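Local coordinates for 6-phosphogluconate dehydrogenase (Decarboxylating) (PDB 4E21), which probably catalyses the NADP-dependent oxidative decarboxylation of 6-phosphogluconate in the pentose phosphate pathway, at residues D113-I123 and S203-M211. Sequence-based numbering, arbitrary orientation.
Sequences DGGNSHYQDDI and SGAGHFVKM
At the junction of the Rossmann-type domain with the long helix 205-232, probably the active-site cleft of this family, the Asp113-Gly114-Gly115-Asn116 turn meets Lys210. Lys210 NZ gives a weak hydrogen bond to Asn116 OD1 (3.1 Å), and a water bridges the amine to Gly114 O, the lysine-water bond again weak. An Asx turn shapes the loop: Gly115 N reaches Asp113 OD1 from above the carboxylate plane, while Ser117 OG takes the syn lone pair of Asp113 OD2 (2.6 Å).

One helical turn back, His207 is wedged beneath this loop. Its ND1 donates a very short hydrogen bond to Asp122 OD2 (2.5 Å), the carboxylate and ring planes 37° apart, and NE2 bonds weakly to Val139 O, so both ring nitrogens have partners. One water joins His207 O to Ser117 O; a second accepts from Tyr119 N and gives a weak bond to His207 O.

The axes of 119-123 and 205-211 run antiparallel, 8.6 Å apart at closest approach. Gly204, the N-cap, lies against Tyr119 and Asp122. Tyr119, with CG between its backbone N and carbonyl carbon (chi1 81°), holds its ring beside Phe208, whose CD2 edge points into the ring centre in a T-shaped stack (centroids 4.8 Å apart); selenomethionine Met211 sets its CE on Phe208. Tyr119 OH bonds to Phe255 O of the second subunit. With an alanine at this position, the Phe208 edge is likely to lose its aromatic face, and that carbonyl its hydroxyl partner.

The Asp-Gly-Gly-Asn turn is typical of 6-phosphogluconate dehydrogenases, the Gly-x-Gly-x-x-x-Lys helix start of the wider beta-hydroxyacid dehydrogenase superfamily; Lys210 probably shares the catalytic role of this lysine in well-studied family members.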
loop_
_atom_site.group_PDB
_atom_site.type_symbol
_atom_site.label_atom_id
_atom_site.label_comp_id
_atom_site.label_asym_id
_atom_site.label_seq_id
_atom_site.Cartn_x
_atom_site.Cartn_y
_atom_site.Cartn_z
ATOM N N ASP B 113 -9.542 34.278 -0.956
ATOM C CA ASP B 113 -9.680 33.222 0.061
ATOM C C ASP B 113 -8.344 32.489 0.179
ATOM O O ASP B 113 -7.906 31.788 -0.743
ATOM C CB ASP B 113 -10.787 32.244 -0.304
ATOM C CG ASP B 113 -10.932 31.115 0.709
ATOM O OD1 ASP B 113 -10.318 31.184 1.788
ATOM O OD2 ASP B 113 -11.679 30.156 0.424
ATOM N N GLY B 114 -7.676 32.701 1.300
ATOM C CA GLY B 114 -6.349 32.184 1.512
ATOM C C GLY B 114 -6.351 30.999 2.450
ATOM O O GLY B 114 -5.299 30.469 2.778
ATOM N N GLY B 115 -7.533 30.573 2.872
ATOM C CA GLY B 115 -7.639 29.459 3.797
ATOM C C GLY B 115 -7.639 28.119 3.085
ATOM O O GLY B 115 -7.285 28.022 1.909
ATOM N N ASN B 116 -8.060 27.087 3.809
ATOM C CA ASN B 116 -8.109 25.726 3.298
ATOM C C ASN B 116 -9.471 25.350 2.732
ATOM O O ASN B 116 -10.162 24.495 3.267
ATOM C CB ASN B 116 -7.724 24.767 4.416
ATOM C CG ASN B 116 -6.331 25.033 4.936
ATOM O OD1 ASN B 116 -5.360 24.962 4.181
ATOM N ND2 ASN B 116 -6.219 25.351 6.228
ATOM N N SER B 117 -9.863 26.013 1.654
ATOM C CA SER B 117 -11.103 25.691 0.976
ATOM C C SER B 117 -10.814 24.632 -0.073
ATOM O O SER B 117 -9.697 24.559 -0.584
ATOM C CB SER B 117 -11.678 26.949 0.312
ATOM O OG SER B 117 -12.346 27.758 1.267
ATOM N N HIS B 118 -11.813 23.811 -0.385
ATOM C CA HIS B 118 -11.688 22.866 -1.475
ATOM C C HIS B 118 -11.903 23.582 -2.818
ATOM O O HIS B 118 -12.845 24.355 -2.977
ATOM C CB HIS B 118 -12.674 21.713 -1.313
ATOM C CG HIS B 118 -12.506 20.645 -2.347
ATOM N ND1 HIS B 118 -13.211 20.637 -3.532
ATOM C CD2 HIS B 118 -11.670 19.578 -2.397
ATOM C CE1 HIS B 118 -12.843 19.591 -4.252
ATOM N NE2 HIS B 118 -11.904 18.936 -3.591
ATOM N N TYR B 119 -11.036 23.324 -3.786
ATOM C CA TYR B 119 -11.071 24.078 -5.036
ATOM C C TYR B 119 -12.417 24.060 -5.764
ATOM O O TYR B 119 -12.755 25.024 -6.433
ATOM C CB TYR B 119 -9.953 23.636 -5.984
ATOM C CG TYR B 119 -10.275 22.378 -6.748
ATOM C CD1 TYR B 119 -10.741 22.440 -8.057
ATOM C CD2 TYR B 119 -10.116 21.118 -6.160
ATOM C CE1 TYR B 119 -11.036 21.283 -8.767
ATOM C CE2 TYR B 119 -10.418 19.954 -6.855
ATOM C CZ TYR B 119 -10.870 20.040 -8.163
ATOM O OH TYR B 119 -11.174 18.887 -8.870
ATOM N N GLN B 120 -13.185 22.986 -5.654
ATOM C CA GLN B 120 -14.500 22.981 -6.306
ATOM C C GLN B 120 -15.421 24.092 -5.763
ATOM O O GLN B 120 -16.259 24.637 -6.504
ATOM C CB GLN B 120 -15.166 21.605 -6.258
ATOM C CG GLN B 120 -14.586 20.647 -7.307
ATOM C CD GLN B 120 -14.799 19.151 -7.003
ATOM O OE1 GLN B 120 -15.759 18.762 -6.329
ATOM N NE2 GLN B 120 -13.905 18.312 -7.524
ATOM N N ASP B 121 -15.241 24.442 -4.489
ATOM C CA ASP B 121 -15.954 25.566 -3.905
ATOM C C ASP B 121 -15.447 26.919 -4.436
ATOM O O ASP B 121 -16.230 27.854 -4.556
ATOM C CB ASP B 121 -15.864 25.557 -2.374
ATOM C CG ASP B 121 -16.601 24.391 -1.741
ATOM O OD1 ASP B 121 -17.725 24.064 -2.176
ATOM O OD2 ASP B 121 -16.058 23.815 -0.775
ATOM N N ASP B 122 -14.154 27.044 -4.733
ATOM C CA ASP B 122 -13.645 28.282 -5.340
ATOM C C ASP B 122 -14.263 28.510 -6.711
ATOM O O ASP B 122 -14.587 29.650 -7.089
ATOM C CB ASP B 122 -12.135 28.229 -5.516
ATOM C CG ASP B 122 -11.396 28.076 -4.205
ATOM O OD1 ASP B 122 -11.736 28.770 -3.212
ATOM O OD2 ASP B 122 -10.459 27.266 -4.179
ATOM N N ILE B 123 -14.400 27.425 -7.471
ATOM C CA ILE B 123 -15.015 27.513 -8.781
ATOM C C ILE B 123 -16.448 28.073 -8.702
ATOM O O ILE B 123 -16.812 28.973 -9.469
ATOM C CB ILE B 123 -15.004 26.175 -9.512
ATOM C CG1 ILE B 123 -13.562 25.788 -9.877
ATOM C CG2 ILE B 123 -15.844 26.267 -10.778
ATOM C CD1 ILE B 123 -13.441 24.377 -10.396
ATOM N N SER B 203 -9.652 30.088 -11.683
ATOM C CA SER B 203 -10.217 29.878 -10.362
ATOM C C SER B 203 -10.106 28.409 -9.855
ATOM O O SER B 203 -10.422 27.451 -10.581
ATOM C CB SER B 203 -11.665 30.404 -10.357
ATOM O OG SER B 203 -12.284 30.202 -9.105
ATOM N N GLY B 204 -9.639 28.250 -8.615
ATOM C CA GLY B 204 -9.501 26.942 -7.987
ATOM C C GLY B 204 -8.097 26.353 -8.083
ATOM O O GLY B 204 -7.737 25.450 -7.325
ATOM N N ALA B 205 -7.294 26.867 -9.011
ATOM C CA ALA B 205 -6.012 26.256 -9.345
ATOM C C ALA B 205 -5.005 26.372 -8.197
ATOM O O ALA B 205 -4.187 25.454 -7.987
ATOM C CB ALA B 205 -5.441 26.847 -10.624
ATOM N N GLY B 206 -5.057 27.494 -7.473
ATOM C CA GLY B 206 -4.189 27.711 -6.330
ATOM C C GLY B 206 -4.479 26.688 -5.233
ATOM O O GLY B 206 -3.562 26.068 -4.697
ATOM N N HIS B 207 -5.761 26.518 -4.896
ATOM C CA HIS B 207 -6.153 25.552 -3.876
ATOM C C HIS B 207 -5.972 24.124 -4.378
ATOM O O HIS B 207 -5.702 23.236 -3.591
ATOM C CB HIS B 207 -7.593 25.765 -3.401
ATOM C CG HIS B 207 -7.751 26.917 -2.456
ATOM N ND1 HIS B 207 -8.955 27.549 -2.244
ATOM C CD2 HIS B 207 -6.851 27.550 -1.667
ATOM C CE1 HIS B 207 -8.795 28.521 -1.367
ATOM N NE2 HIS B 207 -7.527 28.547 -1.002
ATOM N N PHE B 208 -6.113 23.908 -5.682
ATOM C CA PHE B 208 -5.869 22.579 -6.238
ATOM C C PHE B 208 -4.400 22.183 -6.022
ATOM O O PHE B 208 -4.091 21.086 -5.550
ATOM C CB PHE B 208 -6.213 22.518 -7.722
ATOM C CG PHE B 208 -6.198 21.119 -8.293
ATOM C CD1 PHE B 208 -4.993 20.463 -8.538
ATOM C CD2 PHE B 208 -7.385 20.465 -8.592
ATOM C CE1 PHE B 208 -4.970 19.171 -9.058
ATOM C CE2 PHE B 208 -7.372 19.165 -9.119
ATOM C CZ PHE B 208 -6.153 18.520 -9.351
ATOM N N VAL B 209 -3.496 23.091 -6.352
ATOM C CA VAL B 209 -2.087 22.811 -6.180
ATOM C C VAL B 209 -1.687 22.734 -4.708
ATOM O O VAL B 209 -0.841 21.922 -4.342
ATOM C CB VAL B 209 -1.199 23.794 -6.965
ATOM C CG1 VAL B 209 0.287 23.554 -6.630
ATOM C CG2 VAL B 209 -1.450 23.633 -8.475
ATOM N N LYS B 210 -2.285 23.558 -3.854
ATOM C CA LYS B 210 -1.947 23.515 -2.427
ATOM C C LYS B 210 -2.384 22.178 -1.809
ATOM O O LYS B 210 -1.701 21.609 -0.951
ATOM C CB LYS B 210 -2.589 24.699 -1.684
ATOM C CG LYS B 210 -2.761 24.484 -0.192
ATOM C CD LYS B 210 -1.461 24.661 0.550
ATOM C CE LYS B 210 -1.556 24.129 1.976
ATOM N NZ LYS B 210 -2.580 24.854 2.756
HETATM N N MSE B 211 -3.542 21.699 -2.245
HETATM C CA MSE B 211 -4.078 20.410 -1.822
HETATM C C MSE B 211 -3.058 19.264 -2.051
HETATM O O MSE B 211 -2.791 18.462 -1.151
HETATM C CB MSE B 211 -5.407 20.174 -2.567
HETATM C CG MSE B 211 -5.873 18.754 -2.709
HETATM SE SE MSE B 211 -7.530 18.591 -3.773
HETATM C CE MSE B 211 -6.806 18.622 -5.583
HETATM O O HOH W 1 -4.104 27.801 1.939
HETATM O O HOH W 2 -7.071 22.753 -1.186
HETATM O O HOH W 3 -8.546 21.936 -3.129
#